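Local coordinates for M152 protein (Murid herpesvirus 1, PDB 4G59) that is an MHC class I-like viral immunoevasin thought to let the virus escape NK and T cells by keeping RAE-1 ligands and class I molecules from the cell surface, at residues I9-C18 and C172-R182. Numbering follows the deposited sequence.
Sequences IFEDERVDIC and CRKIVAMDNPR
A disulfide, Cys18 to Cys172, ties the chain leading into the first platform strand to the C-terminal part of helix 161-178, with SG to SG at 2.0 Å and a chi3 of -97°. With chi1 at -164°, Cys172 turns SG away from its own backbone N and across to Cys18. One turn on, Val176 CG2 packs against both Cys18 SG and Ile17 CG1, the latter at 3.8 Å, the two side chains lying alongside and pointing opposite ways. Both segments run between the two parts of this MHC class I-like fold: strand 5-11 belongs to a sheet of the Ig-like part, whereas the helix lies on the platform and leads out toward strand 185-191. Where the helix ends, Arg14, bent at chi2 (-63°), reaches Asp179 from the loop. Arg14 NH1 donates to Asp179 O at 2.8 Å, nearly in the guanidinium plane, while Asp179 OD2 sits over one guanidinium face, 3.2 Å from NH1, a charge contact without a directed N-H. Thr256 and Trp258 hydrogen-bond the two carboxylate oxygens of Asp179, fixing the group. Arg14 NH2 also approaches Pro181 CD at 3.3 Å. Beyond, Ile9 CG2 rests on Pro181 CB at 3.9 Å and Ile9 CD1 on Arg182 CG at 3.7 Å. The extended Arg182 side chain lays one guanidinium face over Ile9 and turns an edge to Glu11; its NH1 makes a salt bridge there, with weak hydrogen bonds to both carboxylate oxygens, OE2 at 3.3 Å.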
ATOM      1  N   ILE B   9     -17.136 -17.250  15.819  1.00 42.50           N
ATOM      2  CA  ILE B   9     -17.160 -15.829  16.121  1.00 42.54           C
ATOM      3  C   ILE B   9     -17.191 -15.573  17.626  1.00 41.21           C
ATOM      4  O   ILE B   9     -18.019 -16.137  18.332  1.00 44.52           O
ATOM      5  CB  ILE B   9     -18.331 -15.159  15.409  1.00 39.82           C
ATOM      6  CG1 ILE B   9     -18.091 -15.243  13.912  1.00 38.39           C
ATOM      7  CG2 ILE B   9     -18.473 -13.699  15.845  1.00 39.03           C
ATOM      8  CD1 ILE B   9     -19.305 -14.939  13.077  1.00 41.94           C
ATOM      9  N   PHE B  10     -16.285 -14.735  18.114  1.00 39.31           N
ATOM     10  CA  PHE B  10     -16.192 -14.473  19.546  1.00 40.02           C
ATOM     11  C   PHE B  10     -16.505 -13.016  19.832  1.00 41.41           C
ATOM     12  O   PHE B  10     -15.852 -12.114  19.317  1.00 44.10           O
ATOM     13  CB  PHE B  10     -14.804 -14.849  20.082  1.00 45.20           C
ATOM     14  CG  PHE B  10     -14.434 -16.288  19.833  1.00 52.65           C
ATOM     15  CD1 PHE B  10     -14.811 -17.286  20.730  1.00 64.24           C
ATOM     16  CD2 PHE B  10     -13.736 -16.656  18.693  1.00 50.11           C
ATOM     17  CE1 PHE B  10     -14.483 -18.626  20.492  1.00 63.99           C
ATOM     18  CE2 PHE B  10     -13.402 -17.987  18.459  1.00 56.21           C
ATOM     19  CZ  PHE B  10     -13.779 -18.968  19.363  1.00 59.21           C
ATOM     20  N   GLU B  11     -17.535 -12.794  20.625  1.00 48.52           N
ATOM     21  CA  GLU B  11     -17.914 -11.451  20.998  1.00 48.37           C
ATOM     22  C   GLU B  11     -17.951 -11.378  22.501  1.00 52.00           C
ATOM     23  O   GLU B  11     -18.566 -12.207  23.143  1.00 54.72           O
ATOM     24  CB  GLU B  11     -19.287 -11.115  20.424  1.00 48.54           C
ATOM     25  CG  GLU B  11     -19.417 -11.441  18.959  1.00 44.63           C
ATOM     26  CD  GLU B  11     -20.845 -11.589  18.509  1.00 53.84           C
ATOM     27  OE1 GLU B  11     -21.343 -10.705  17.791  1.00 50.37           O
ATOM     28  OE2 GLU B  11     -21.462 -12.609  18.852  1.00 54.88           O
ATOM     29  N   ASP B  12     -17.301 -10.380  23.071  1.00 59.65           N
ATOM     30  CA  ASP B  12     -17.378 -10.208  24.504  1.00 68.80           C
ATOM     31  C   ASP B  12     -18.245  -9.000  24.750  1.00 60.27           C
ATOM     32  O   ASP B  12     -19.436  -9.127  24.999  1.00 67.15           O
ATOM     33  CB  ASP B  12     -15.993  -9.992  25.108  1.00 73.39           C
ATOM     34  CG  ASP B  12     -16.043  -9.730  26.599  1.00 82.41           C
ATOM     35  OD1 ASP B  12     -17.013 -10.166  27.247  1.00 77.28           O
ATOM     36  OD2 ASP B  12     -15.113  -9.091  27.125  1.00 88.80           O
ATOM     37  N   GLU B  13     -17.648  -7.824  24.655  1.00 58.10           N
ATOM     38  CA  GLU B  13     -18.386  -6.594  24.827  1.00 54.55           C
ATOM     39  C   GLU B  13     -18.106  -5.713  23.628  1.00 51.38           C
ATOM     40  O   GLU B  13     -16.952  -5.484  23.297  1.00 51.76           O
ATOM     41  CB  GLU B  13     -17.940  -5.905  26.119  1.00 46.71           C
ATOM     42  CG  GLU B  13     -19.077  -5.368  26.960  1.00 48.77           C
ATOM     43  CD  GLU B  13     -18.654  -4.944  28.350  1.00 50.07           C
ATOM     44  OE1 GLU B  13     -17.450  -4.756  28.585  1.00 58.82           O
ATOM     45  OE2 GLU B  13     -19.533  -4.797  29.214  1.00 49.67           O
ATOM     46  N   ARG B  14     -19.143  -5.207  22.975  1.00 41.68           N
ATOM     47  CA  ARG B  14     -18.913  -4.293  21.856  1.00 43.56           C
ATOM     48  C   ARG B  14     -18.140  -3.058  22.319  1.00 41.74           C
ATOM     49  O   ARG B  14     -18.493  -2.445  23.334  1.00 45.87           O
ATOM     50  CB  ARG B  14     -20.228  -3.883  21.175  1.00 42.80           C
ATOM     51  CG  ARG B  14     -20.719  -4.857  20.104  1.00 44.09           C
ATOM     52  CD  ARG B  14     -19.748  -4.974  18.916  1.00 46.35           C
ATOM     53  NE  ARG B  14     -20.055  -6.144  18.090  1.00 53.23           N
ATOM     54  CZ  ARG B  14     -20.634  -6.096  16.893  1.00 47.72           C
ATOM     55  NH1 ARG B  14     -20.953  -4.932  16.348  1.00 51.88           N
ATOM     56  NH2 ARG B  14     -20.879  -7.211  16.227  1.00 45.51           N
ATOM     57  N   VAL B  15     -17.073  -2.713  21.597  1.00 41.38           N
ATOM     58  CA  VAL B  15     -16.318  -1.489  21.875  1.00 38.94           C
ATOM     59  C   VAL B  15     -16.838  -0.333  21.025  1.00 40.94           C
ATOM     60  O   VAL B  15     -16.943  -0.441  19.801  1.00 42.02           O
ATOM     61  CB  VAL B  15     -14.825  -1.659  21.599  1.00 40.99           C
ATOM     62  CG1 VAL B  15     -14.084  -0.371  21.935  1.00 33.40           C
ATOM     63  CG2 VAL B  15     -14.246  -2.844  22.380  1.00 35.76           C
ATOM     64  N   ASP B  16     -17.190   0.766  21.674  1.00 43.23           N
ATOM     65  CA  ASP B  16     -17.632   1.946  20.954  1.00 46.62           C
ATOM     66  C   ASP B  16     -16.400   2.758  20.568  1.00 43.56           C
ATOM     67  O   ASP B  16     -15.746   3.340  21.418  1.00 45.36           O
ATOM     68  CB  ASP B  16     -18.562   2.781  21.829  1.00 46.27           C
ATOM     69  CG  ASP B  16     -19.060   4.037  21.127  1.00 56.32           C
ATOM     70  OD1 ASP B  16     -19.136   4.061  19.868  1.00 54.03           O
ATOM     71  OD2 ASP B  16     -19.392   4.997  21.849  1.00 55.12           O
ATOM     72  N   ILE B  17     -16.090   2.795  19.281  1.00 43.74           N
ATOM     73  CA  ILE B  17     -14.878   3.452  18.806  1.00 48.60           C
ATOM     74  C   ILE B  17     -15.088   4.901  18.389  1.00 44.35           C
ATOM     75  O   ILE B  17     -14.180   5.522  17.864  1.00 51.91           O
ATOM     76  CB  ILE B  17     -14.341   2.728  17.591  1.00 41.81           C
ATOM     77  CG1 ILE B  17     -15.432   2.664  16.525  1.00 36.59           C
ATOM     78  CG2 ILE B  17     -13.889   1.314  17.972  1.00 38.48           C
ATOM     79  CD1 ILE B  17     -14.904   2.327  15.185  1.00 40.37           C
ATOM     80  N   CYS B  18     -16.280   5.437  18.614  1.00 46.61           N
ATOM     81  CA  CYS B  18     -16.626   6.761  18.098  1.00 44.88           C
ATOM     82  C   CYS B  18     -16.408   7.906  19.072  1.00 46.23           C
ATOM     83  O   CYS B  18     -16.676   9.066  18.740  1.00 47.17           O
ATOM     84  CB  CYS B  18     -18.065   6.771  17.599  1.00 46.84           C
ATOM     85  SG  CYS B  18     -18.272   5.782  16.131  1.00 55.24           S
ATOM     86  N   CYS B 172     -19.051   7.662  11.749  1.00 34.24           N
ATOM     87  CA  CYS B 172     -18.559   6.666  12.702  1.00 35.83           C
ATOM     88  C   CYS B 172     -19.680   5.784  13.259  1.00 33.43           C
ATOM     89  O   CYS B 172     -19.520   4.571  13.350  1.00 33.63           O
ATOM     90  CB  CYS B 172     -17.789   7.317  13.853  1.00 37.05           C
ATOM     91  SG  CYS B 172     -16.793   6.148  14.786  1.00 44.48           S
ATOM     92  N   ARG B 173     -20.792   6.402  13.654  1.00 34.97           N
ATOM     93  CA  ARG B 173     -21.905   5.661  14.235  1.00 35.01           C
ATOM     94  C   ARG B 173     -22.549   4.719  13.211  1.00 32.66           C
ATOM     95  O   ARG B 173     -22.980   3.609  13.567  1.00 32.36           O
ATOM     96  CB  ARG B 173     -22.956   6.621  14.809  1.00 37.27           C
ATOM     97  CG  ARG B 173     -22.531   7.507  16.002  1.00 36.80           C
ATOM     98  CD  ARG B 173     -23.768   8.322  16.419  1.00 49.66           C
ATOM     99  NE  ARG B 173     -23.605   9.506  17.279  1.00 49.47           N
ATOM    100  CZ  ARG B 173     -22.917   9.558  18.416  1.00 52.60           C
ATOM    101  NH1 ARG B 173     -22.209   8.513  18.858  1.00 55.00           N
ATOM    102  NH2 ARG B 173     -22.902  10.690  19.100  1.00 54.13           N
ATOM    103  N   LYS B 174     -22.608   5.153  11.948  1.00 30.61           N
ATOM    104  CA  LYS B 174     -23.117   4.299  10.864  1.00 32.94           C
ATOM    105  C   LYS B 174     -22.258   3.031  10.716  1.00 32.39           C
ATOM    106  O   LYS B 174     -22.780   1.914  10.572  1.00 30.20           O
ATOM    107  CB  LYS B 174     -23.188   5.076   9.541  1.00 34.25           C
ATOM    108  CG  LYS B 174     -23.677   4.267   8.353  1.00 36.42           C
ATOM    109  CD  LYS B 174     -25.147   3.891   8.509  1.00 36.71           C
ATOM    110  CE  LYS B 174     -25.674   3.201   7.262  1.00 33.54           C
ATOM    111  NZ  LYS B 174     -27.135   2.915   7.384  1.00 34.42           N
ATOM    112  N   ILE B 175     -20.941   3.214  10.824  1.00 33.83           N
ATOM    113  CA  ILE B 175     -19.987   2.103  10.737  1.00 33.42           C
ATOM    114  C   ILE B 175     -20.163   1.102  11.877  1.00 34.07           C
ATOM    115  O   ILE B 175     -20.264  -0.118  11.648  1.00 32.56           O
ATOM    116  CB  ILE B 175     -18.564   2.610  10.799  1.00 30.54           C
ATOM    117  CG1 ILE B 175     -18.217   3.425   9.544  1.00 33.23           C
ATOM    118  CG2 ILE B 175     -17.596   1.455  10.979  1.00 28.51           C
ATOM    119  CD1 ILE B 175     -16.857   4.243   9.717  1.00 34.00           C
ATOM    120  N   VAL B 176     -20.169   1.625  13.104  1.00 30.88           N
ATOM    121  CA  VAL B 176     -20.477   0.842  14.296  1.00 29.09           C
ATOM    122  C   VAL B 176     -21.802   0.106  14.110  1.00 31.02           C
ATOM    123  O   VAL B 176     -21.894  -1.079  14.405  1.00 34.90           O
ATOM    124  CB  VAL B 176     -20.513   1.753  15.536  1.00 37.13           C
ATOM    125  CG1 VAL B 176     -21.377   1.165  16.638  1.00 30.73           C
ATOM    126  CG2 VAL B 176     -19.116   1.975  16.036  1.00 39.18           C
ATOM    127  N   ALA B 177     -22.802   0.808  13.565  1.00 30.90           N
ATOM    128  CA  ALA B 177     -24.156   0.255  13.358  1.00 33.75           C
ATOM    129  C   ALA B 177     -24.234  -0.883  12.353  1.00 32.44           C
ATOM    130  O   ALA B 177     -25.115  -1.734  12.461  1.00 32.76           O
ATOM    131  CB  ALA B 177     -25.170   1.374  12.945  1.00 23.05           C
ATOM    132  N   MET B 178     -23.360  -0.878  11.347  1.00 32.52           N
ATOM    133  CA  MET B 178     -23.472  -1.882  10.281  1.00 31.70           C
ATOM    134  C   MET B 178     -22.606  -3.061  10.613  1.00 30.00           C
ATOM    135  O   MET B 178     -22.715  -4.108   9.983  1.00 36.94           O
ATOM    136  CB  MET B 178     -23.004  -1.342   8.932  1.00 33.49           C
ATOM    137  CG  MET B 178     -23.742  -0.150   8.401  1.00 40.24           C
ATOM    138  SD  MET B 178     -23.317   0.137   6.674  1.00 46.83           S
ATOM    139  CE  MET B 178     -21.565  -0.217   6.664  1.00 40.87           C
ATOM    140  N   ASP B 179     -21.726  -2.874  11.590  1.00 32.12           N
ATOM    141  CA  ASP B 179     -20.691  -3.855  11.880  1.00 34.49           C
ATOM    142  C   ASP B 179     -21.258  -5.129  12.493  1.00 38.23           C
ATOM    143  O   ASP B 179     -21.637  -5.175  13.662  1.00 40.44           O
ATOM    144  CB  ASP B 179     -19.615  -3.248  12.790  1.00 34.73           C
ATOM    145  CG  ASP B 179     -18.711  -4.290  13.411  1.00 34.28           C
ATOM    146  OD1 ASP B 179     -18.302  -5.242  12.717  1.00 34.46           O
ATOM    147  OD2 ASP B 179     -18.407  -4.134  14.605  1.00 41.85           O
ATOM    148  N   ASN B 180     -21.281  -6.167  11.680  1.00 41.68           N
ATOM    149  CA  ASN B 180     -21.801  -7.444  12.073  1.00 38.62           C
ATOM    150  C   ASN B 180     -20.934  -8.524  11.455  1.00 36.47           C
ATOM    151  O   ASN B 180     -20.997  -8.745  10.254  1.00 35.74           O
ATOM    152  CB  ASN B 180     -23.237  -7.567  11.576  1.00 37.89           C
ATOM    153  CG  ASN B 180     -23.891  -8.857  12.011  1.00 42.10           C
ATOM    154  OD1 ASN B 180     -23.225  -9.884  12.210  1.00 40.39           O
ATOM    155  ND2 ASN B 180     -25.207  -8.817  12.159  1.00 44.63           N
ATOM    156  N   PRO B 181     -20.160  -9.236  12.290  1.00 36.73           N
ATOM    157  CA  PRO B 181     -19.214 -10.263  11.826  1.00 31.80           C
ATOM    158  C   PRO B 181     -19.901 -11.329  10.977  1.00 36.01           C
ATOM    159  O   PRO B 181     -19.229 -11.974  10.171  1.00 34.87           O
ATOM    160  CB  PRO B 181     -18.731 -10.932  13.125  1.00 33.21           C
ATOM    161  CG  PRO B 181     -19.223 -10.090  14.253  1.00 35.43           C
ATOM    162  CD  PRO B 181     -20.375  -9.277  13.747  1.00 32.71           C
ATOM    163  N   ARG B 182     -21.206 -11.534  11.182  1.00 33.26           N
ATOM    164  CA  ARG B 182     -21.930 -12.568  10.443  1.00 37.58           C
ATOM    165  C   ARG B 182     -22.319 -12.096   9.053  1.00 36.93           C
ATOM    166  O   ARG B 182     -22.696 -12.907   8.220  1.00 37.53           O
ATOM    167  CB  ARG B 182     -23.153 -13.091  11.230  1.00 32.16           C
ATOM    168  CG  ARG B 182     -22.748 -13.614  12.603  1.00 37.09           C
ATOM    169  CD  ARG B 182     -23.883 -14.148  13.466  1.00 36.78           C
ATOM    170  NE  ARG B 182     -23.289 -14.917  14.562  1.00 34.70           N
ATOM    171  CZ  ARG B 182     -22.727 -14.371  15.634  1.00 34.72           C
ATOM    172  NH1 ARG B 182     -22.699 -13.044  15.782  1.00 32.59           N
ATOM    173  NH2 ARG B 182     -22.196 -15.155  16.562  1.00 38.47           N
TER